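Local coordinates for protein glucoamylase (Thermoanaerobacterium thermosaccharolyticum, PDB 1LF6) that hydrolyses terminal 1,4-linked alpha-D-glucose residues from the non-reducing ends of glucan chains, probably releasing beta-D-glucose, at residues A[39-51]-A[303-315]. Numbering follows the deposited sequence.
Sequences GVGTANNYVSKVW and MILKASEDKTNKG
K311 drives its side chain, extended beyond CG, into the loop after strand 39-42, where its buried ammonium meets four oxygens. NZ spends its three N-H groups on T42 OG1 and S48 O (both 2.6 Å) and A43 O (2.8 Å); N45 O, a weak fourth partner, must share one. The S48 carbonyl points almost straight at NZ (162°). With chi1 at -171°, T42 OG1 sits beside its carbonyl carbon and donates to V50 O, which fixes its rotation. K311 runs antiparallel to the W51 side chain, CG lying 3.5 Å from W51 CZ2 and CE above the rim of one indole face. The indole edge bonds weakly through NE1 to A307 O, and water 3, held weakly by NE1, donates to E309 O.

Y46 OH donates to E309 OE1 (2.7 Å) on the syn side, 28° out of the carboxylate plane, while E309 OE2 takes G315 N and a salt bridge from R363. K314 lies across one Y46 ring face, CE 3.6 Å from the centroid and NZ in a cation-pi contact at 4.2 Å. K306 NZ donates to water 2, which reaches the Y46 hydroxyl weakly.

Apolar packing is slight: T42 CG2 on A307 CB (3.5 Å), V40 on I304. Here an edge strand and loop of the N-terminal beta-sandwich domain dock on the end of helix 296-306 and the loop that follows it, an interdomain interface with the (alpha/alpha) barrel of this GH15 glucoamylase.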
ATOM      1  N   GLY A  39       0.970  -0.679 -11.000  1.00 17.79           N
ATOM      2  CA  GLY A  39       1.559  -1.933 -10.571  1.00 16.48           C
ATOM      3  C   GLY A  39       2.630  -1.758  -9.517  1.00 16.37           C
ATOM      4  O   GLY A  39       3.154  -0.659  -9.321  1.00 16.39           O
ATOM      5  N   VAL A  40       2.938  -2.849  -8.828  1.00 14.71           N
ATOM      6  CA  VAL A  40       3.966  -2.859  -7.802  1.00 16.55           C
ATOM      7  C   VAL A  40       4.655  -4.211  -7.899  1.00 16.92           C
ATOM      8  O   VAL A  40       4.031  -5.197  -8.287  1.00 17.40           O
ATOM      9  CB  VAL A  40       3.376  -2.674  -6.381  1.00 18.28           C
ATOM     10  CG1 VAL A  40       2.622  -1.355  -6.301  1.00 17.06           C
ATOM     11  CG2 VAL A  40       2.457  -3.845  -6.030  1.00 19.42           C
ATOM     12  N   GLY A  41       5.940  -4.266  -7.566  1.00 18.93           N
ATOM     13  CA  GLY A  41       6.631  -5.538  -7.652  1.00 19.81           C
ATOM     14  C   GLY A  41       7.957  -5.629  -6.930  1.00 19.61           C
ATOM     15  O   GLY A  41       8.511  -4.638  -6.467  1.00 19.58           O
ATOM     16  N   THR A  42       8.459  -6.851  -6.848  1.00 20.41           N
ATOM     17  CA  THR A  42       9.725  -7.143  -6.202  1.00 20.80           C
ATOM     18  C   THR A  42       9.960  -8.628  -6.437  1.00 21.74           C
ATOM     19  O   THR A  42       9.012  -9.373  -6.702  1.00 20.91           O
ATOM     20  CB  THR A  42       9.658  -6.859  -4.682  1.00 20.51           C
ATOM     21  OG1 THR A  42      10.969  -6.960  -4.114  1.00 19.79           O
ATOM     22  CG2 THR A  42       8.729  -7.846  -3.993  1.00 19.18           C
ATOM     23  N   ALA A  43      11.212  -9.061  -6.366  1.00 22.74           N
ATOM     24  CA  ALA A  43      11.506 -10.472  -6.564  1.00 23.91           C
ATOM     25  C   ALA A  43      10.915 -11.216  -5.378  1.00 24.59           C
ATOM     26  O   ALA A  43      10.899 -10.699  -4.258  1.00 24.76           O
ATOM     27  CB  ALA A  43      13.016 -10.699  -6.634  1.00 22.38           C
ATOM     28  N   ASN A  44      10.422 -12.422  -5.627  1.00 26.36           N
ATOM     29  CA  ASN A  44       9.830 -13.231  -4.570  1.00 27.46           C
ATOM     30  C   ASN A  44      10.898 -13.999  -3.779  1.00 27.73           C
ATOM     31  O   ASN A  44      10.895 -15.229  -3.714  1.00 28.33           O
ATOM     32  CB  ASN A  44       8.782 -14.182  -5.175  1.00 27.46           C
ATOM     33  CG  ASN A  44       8.215 -15.163  -4.163  1.00 29.95           C
ATOM     34  OD1 ASN A  44       8.026 -14.840  -2.994  1.00 27.32           O
ATOM     35  ND2 ASN A  44       7.928 -16.373  -4.622  1.00 34.07           N
ATOM     36  N   ASN A  45      11.828 -13.247  -3.202  1.00 27.33           N
ATOM     37  CA  ASN A  45      12.895 -13.805  -2.375  1.00 27.35           C
ATOM     38  C   ASN A  45      13.445 -12.687  -1.498  1.00 26.07           C
ATOM     39  O   ASN A  45      13.154 -11.514  -1.735  1.00 26.88           O
ATOM     40  CB  ASN A  45      14.018 -14.431  -3.230  1.00 26.90           C
ATOM     41  CG  ASN A  45      14.754 -13.420  -4.103  1.00 25.64           C
ATOM     42  OD1 ASN A  45      14.645 -13.449  -5.325  1.00 27.37           O
ATOM     43  ND2 ASN A  45      15.520 -12.536  -3.478  1.00 25.97           N
ATOM     44  N   TYR A  46      14.235 -13.044  -0.493  1.00 24.43           N
ATOM     45  CA  TYR A  46      14.789 -12.051   0.421  1.00 23.85           C
ATOM     46  C   TYR A  46      16.138 -11.471   0.013  1.00 24.38           C
ATOM     47  O   TYR A  46      16.603 -10.491   0.597  1.00 23.44           O
ATOM     48  CB  TYR A  46      14.877 -12.640   1.834  1.00 26.06           C
ATOM     49  CG  TYR A  46      13.519 -12.969   2.421  1.00 25.40           C
ATOM     50  CD1 TYR A  46      13.055 -14.285   2.481  1.00 25.16           C
ATOM     51  CD2 TYR A  46      12.679 -11.954   2.877  1.00 26.16           C
ATOM     52  CE1 TYR A  46      11.783 -14.578   2.981  1.00 24.80           C
ATOM     53  CE2 TYR A  46      11.411 -12.234   3.375  1.00 25.27           C
ATOM     54  CZ  TYR A  46      10.967 -13.541   3.427  1.00 24.55           C
ATOM     55  OH  TYR A  46       9.711 -13.807   3.925  1.00 24.19           O
ATOM     56  N   VAL A  47      16.754 -12.063  -1.005  1.00 25.29           N
ATOM     57  CA  VAL A  47      18.049 -11.605  -1.490  1.00 25.70           C
ATOM     58  C   VAL A  47      17.944 -10.270  -2.227  1.00 25.67           C
ATOM     59  O   VAL A  47      18.640  -9.311  -1.889  1.00 25.96           O
ATOM     60  CB  VAL A  47      18.686 -12.645  -2.442  1.00 26.79           C
ATOM     61  CG1 VAL A  47      20.086 -12.195  -2.842  1.00 25.52           C
ATOM     62  CG2 VAL A  47      18.732 -14.013  -1.766  1.00 25.13           C
ATOM     63  N   SER A  48      17.076 -10.213  -3.234  1.00 26.22           N
ATOM     64  CA  SER A  48      16.890  -8.997  -4.022  1.00 25.26           C
ATOM     65  C   SER A  48      16.045  -7.995  -3.244  1.00 27.05           C
ATOM     66  O   SER A  48      14.814  -8.057  -3.271  1.00 26.76           O
ATOM     67  CB  SER A  48      16.207  -9.331  -5.349  1.00 23.83           C
ATOM     68  OG  SER A  48      16.062  -8.168  -6.154  1.00 25.68           O
ATOM     69  N   LYS A  49      16.715  -7.074  -2.555  1.00 25.69           N
ATOM     70  CA  LYS A  49      16.034  -6.072  -1.750  1.00 25.44           C
ATOM     71  C   LYS A  49      15.703  -4.791  -2.510  1.00 23.57           C
ATOM     72  O   LYS A  49      16.154  -3.705  -2.152  1.00 24.94           O
ATOM     73  CB  LYS A  49      16.870  -5.748  -0.508  1.00 25.48           C
ATOM     74  CG  LYS A  49      17.211  -6.964   0.352  1.00 26.43           C
ATOM     75  CD  LYS A  49      17.727  -6.531   1.719  1.00 27.81           C
ATOM     76  CE  LYS A  49      18.425  -7.663   2.457  1.00 29.05           C
ATOM     77  NZ  LYS A  49      17.707  -8.957   2.409  1.00 30.88           N
ATOM     78  N   VAL A  50      14.908  -4.935  -3.564  1.00 23.52           N
ATOM     79  CA  VAL A  50      14.476  -3.815  -4.393  1.00 20.81           C
ATOM     80  C   VAL A  50      12.989  -3.954  -4.715  1.00 20.77           C
ATOM     81  O   VAL A  50      12.533  -5.018  -5.133  1.00 20.63           O
ATOM     82  CB  VAL A  50      15.250  -3.771  -5.734  1.00 21.62           C
ATOM     83  CG1 VAL A  50      14.655  -2.702  -6.648  1.00 17.48           C
ATOM     84  CG2 VAL A  50      16.727  -3.486  -5.476  1.00 22.04           C
ATOM     85  N   TRP A  51      12.240  -2.872  -4.524  1.00 20.66           N
ATOM     86  CA  TRP A  51      10.810  -2.847  -4.813  1.00 18.66           C
ATOM     87  C   TRP A  51      10.561  -1.714  -5.793  1.00 18.76           C
ATOM     88  O   TRP A  51      11.230  -0.689  -5.726  1.00 18.59           O
ATOM     89  CB  TRP A  51       9.993  -2.539  -3.557  1.00 19.09           C
ATOM     90  CG  TRP A  51       9.972  -3.595  -2.502  1.00 18.30           C
ATOM     91  CD1 TRP A  51       8.956  -4.465  -2.235  1.00 16.12           C
ATOM     92  CD2 TRP A  51      10.970  -3.822  -1.504  1.00 18.21           C
ATOM     93  NE1 TRP A  51       9.254  -5.214  -1.122  1.00 18.25           N
ATOM     94  CE2 TRP A  51      10.485  -4.839  -0.653  1.00 16.60           C
ATOM     95  CE3 TRP A  51      12.230  -3.261  -1.243  1.00 17.63           C
ATOM     96  CZ2 TRP A  51      11.216  -5.307   0.446  1.00 17.65           C
ATOM     97  CZ3 TRP A  51      12.955  -3.727  -0.154  1.00 18.05           C
ATOM     98  CH2 TRP A  51      12.444  -4.742   0.678  1.00 16.85           C
ATOM     99  N   MET A 303      -0.084 -11.734  -4.336  1.00 16.53           N
ATOM    100  CA  MET A 303       1.300 -11.404  -4.659  1.00 16.98           C
ATOM    101  C   MET A 303       1.621 -10.022  -4.096  1.00 16.11           C
ATOM    102  O   MET A 303       2.698  -9.799  -3.527  1.00 15.04           O
ATOM    103  CB  MET A 303       1.520 -11.406  -6.174  1.00 17.12           C
ATOM    104  CG  MET A 303       1.229 -12.750  -6.829  1.00 21.91           C
ATOM    105  SD  MET A 303       1.711 -12.845  -8.566  1.00 23.28           S
ATOM    106  CE  MET A 303       3.060 -13.872  -8.440  1.00 27.65           C
ATOM    107  N   ILE A 304       0.681  -9.097  -4.260  1.00 15.49           N
ATOM    108  CA  ILE A 304       0.860  -7.744  -3.754  1.00 16.66           C
ATOM    109  C   ILE A 304       1.112  -7.797  -2.250  1.00 16.66           C
ATOM    110  O   ILE A 304       2.014  -7.129  -1.746  1.00 17.70           O
ATOM    111  CB  ILE A 304      -0.381  -6.858  -4.049  1.00 17.71           C
ATOM    112  CG1 ILE A 304      -0.452  -6.554  -5.544  1.00 17.11           C
ATOM    113  CG2 ILE A 304      -0.317  -5.562  -3.236  1.00 14.03           C
ATOM    114  CD1 ILE A 304      -1.667  -5.744  -5.943  1.00 19.39           C
ATOM    115  N   LEU A 305       0.330  -8.602  -1.533  1.00 18.33           N
ATOM    116  CA  LEU A 305       0.509  -8.723  -0.087  1.00 18.86           C
ATOM    117  C   LEU A 305       1.879  -9.329   0.186  1.00 19.00           C
ATOM    118  O   LEU A 305       2.649  -8.828   1.004  1.00 18.74           O
ATOM    119  CB  LEU A 305      -0.586  -9.611   0.522  1.00 18.01           C
ATOM    120  CG  LEU A 305      -2.019  -9.082   0.400  1.00 21.03           C
ATOM    121  CD1 LEU A 305      -2.975 -10.036   1.099  1.00 18.54           C
ATOM    122  CD2 LEU A 305      -2.117  -7.677   1.012  1.00 18.33           C
ATOM    123  N   LYS A 306       2.178 -10.411  -0.522  1.00 20.52           N
ATOM    124  CA  LYS A 306       3.451 -11.098  -0.376  1.00 20.25           C
ATOM    125  C   LYS A 306       4.605 -10.124  -0.604  1.00 19.02           C
ATOM    126  O   LYS A 306       5.620 -10.176   0.082  1.00 17.98           O
ATOM    127  CB  LYS A 306       3.529 -12.241  -1.387  1.00 21.31           C
ATOM    128  CG  LYS A 306       3.930 -13.562  -0.785  1.00 24.64           C
ATOM    129  CD  LYS A 306       5.341 -13.521  -0.277  1.00 24.14           C
ATOM    130  CE  LYS A 306       5.709 -14.801   0.458  1.00 19.22           C
ATOM    131  NZ  LYS A 306       7.124 -14.708   0.880  1.00 17.98           N
ATOM    132  N   ALA A 307       4.434  -9.235  -1.575  1.00 19.28           N
ATOM    133  CA  ALA A 307       5.454  -8.249  -1.918  1.00 19.59           C
ATOM    134  C   ALA A 307       5.479  -7.033  -0.989  1.00 21.43           C
ATOM    135  O   ALA A 307       6.285  -6.121  -1.188  1.00 22.37           O
ATOM    136  CB  ALA A 307       5.252  -7.788  -3.359  1.00 18.01           C
ATOM    137  N   SER A 308       4.619  -7.021   0.029  1.00 20.18           N
ATOM    138  CA  SER A 308       4.558  -5.880   0.953  1.00 20.06           C
ATOM    139  C   SER A 308       5.290  -6.101   2.274  1.00 18.64           C
ATOM    140  O   SER A 308       5.145  -5.319   3.217  1.00 15.27           O
ATOM    141  CB  SER A 308       3.097  -5.510   1.230  1.00 19.99           C
ATOM    142  OG  SER A 308       2.462  -5.069   0.043  1.00 25.60           O
ATOM    143  N   GLU A 309       6.074  -7.172   2.337  1.00 18.14           N
ATOM    144  CA  GLU A 309       6.841  -7.488   3.535  1.00 19.57           C
ATOM    145  C   GLU A 309       8.257  -6.936   3.396  1.00 21.08           C
ATOM    146  O   GLU A 309       8.823  -6.959   2.307  1.00 21.02           O
ATOM    147  CB  GLU A 309       6.917  -9.009   3.730  1.00 19.43           C
ATOM    148  CG  GLU A 309       7.829  -9.467   4.866  1.00 19.83           C
ATOM    149  CD  GLU A 309       7.974 -10.982   4.945  1.00 19.84           C
ATOM    150  OE1 GLU A 309       8.178 -11.616   3.889  1.00 20.32           O
ATOM    151  OE2 GLU A 309       7.898 -11.534   6.061  1.00 17.52           O
ATOM    152  N   ASP A 310       8.829  -6.426   4.483  1.00 21.01           N
ATOM    153  CA  ASP A 310      10.199  -5.952   4.401  1.00 22.06           C
ATOM    154  C   ASP A 310      11.022  -7.229   4.299  1.00 22.75           C
ATOM    155  O   ASP A 310      10.607  -8.280   4.796  1.00 22.01           O
ATOM    156  CB  ASP A 310      10.613  -5.166   5.647  1.00 20.79           C
ATOM    157  CG  ASP A 310      12.038  -4.612   5.536  1.00 22.06           C
ATOM    158  OD1 ASP A 310      12.327  -3.910   4.542  1.00 20.75           O
ATOM    159  OD2 ASP A 310      12.859  -4.886   6.433  1.00 20.39           O
ATOM    160  N   LYS A 311      12.177  -7.155   3.648  1.00 23.76           N
ATOM    161  CA  LYS A 311      12.996  -8.347   3.490  1.00 23.28           C
ATOM    162  C   LYS A 311      14.077  -8.505   4.555  1.00 24.67           C
ATOM    163  O   LYS A 311      14.803  -9.498   4.566  1.00 25.16           O
ATOM    164  CB  LYS A 311      13.591  -8.367   2.082  1.00 22.75           C
ATOM    165  CG  LYS A 311      12.505  -8.468   1.017  1.00 21.47           C
ATOM    166  CD  LYS A 311      13.043  -8.472  -0.402  1.00 23.83           C
ATOM    167  CE  LYS A 311      11.897  -8.663  -1.395  1.00 22.38           C
ATOM    168  NZ  LYS A 311      12.333  -8.793  -2.808  1.00 21.57           N
ATOM    169  N   THR A 312      14.165  -7.534   5.460  1.00 24.67           N
ATOM    170  CA  THR A 312      15.142  -7.586   6.539  1.00 25.36           C
ATOM    171  C   THR A 312      14.385  -7.853   7.841  1.00 26.22           C
ATOM    172  O   THR A 312      14.742  -8.743   8.609  1.00 26.20           O
ATOM    173  CB  THR A 312      15.925  -6.268   6.639  1.00 25.90           C
ATOM    174  OG1 THR A 312      16.503  -5.967   5.364  1.00 25.05           O
ATOM    175  CG2 THR A 312      17.043  -6.383   7.676  1.00 26.31           C
ATOM    176  N   ASN A 313      13.335  -7.073   8.083  1.00 26.75           N
ATOM    177  CA  ASN A 313      12.503  -7.261   9.268  1.00 26.04           C
ATOM    178  C   ASN A 313      11.304  -8.069   8.794  1.00 26.40           C
ATOM    179  O   ASN A 313      10.258  -7.510   8.453  1.00 25.57           O
ATOM    180  CB  ASN A 313      12.039  -5.913   9.828  1.00 27.42           C
ATOM    181  CG  ASN A 313      13.056  -5.288  10.766  1.00 27.55           C
ATOM    182  OD1 ASN A 313      13.196  -5.704  11.917  1.00 28.04           O
ATOM    183  ND2 ASN A 313      13.777  -4.291  10.275  1.00 27.26           N
ATOM    184  N   LYS A 314      11.471  -9.389   8.747  1.00 24.10           N
ATOM    185  CA  LYS A 314      10.409 -10.273   8.284  1.00 23.22           C
ATOM    186  C   LYS A 314       9.161 -10.193   9.153  1.00 21.49           C
ATOM    187  O   LYS A 314       9.243 -10.079  10.373  1.00 20.01           O
ATOM    188  CB  LYS A 314      10.919 -11.716   8.220  1.00 26.27           C
ATOM    189  CG  LYS A 314      12.071 -11.920   7.240  1.00 27.17           C
ATOM    190  CD  LYS A 314      12.507 -13.372   7.191  1.00 29.10           C
ATOM    191  CE  LYS A 314      13.670 -13.566   6.231  1.00 30.00           C
ATOM    192  NZ  LYS A 314      14.154 -14.974   6.232  1.00 32.27           N
ATOM    193  N   GLY A 315       8.000 -10.259   8.512  1.00 21.45           N
ATOM    194  CA  GLY A 315       6.753 -10.175   9.244  1.00 20.12           C
ATOM    195  C   GLY A 315       6.230  -8.752   9.234  1.00 20.19           C
ATOM    196  O   GLY A 315       5.065  -8.505   9.543  1.00 20.97           O
TER
HETATM  197  O   HOH W   1       7.968 -17.322  -0.628  1.00 38.25           O
HETATM  198  O   HOH W   2       8.344 -16.440   2.440  1.00 30.54           O
HETATM  199  O   HOH W   3       8.290  -8.220   0.108  1.00 19.30           O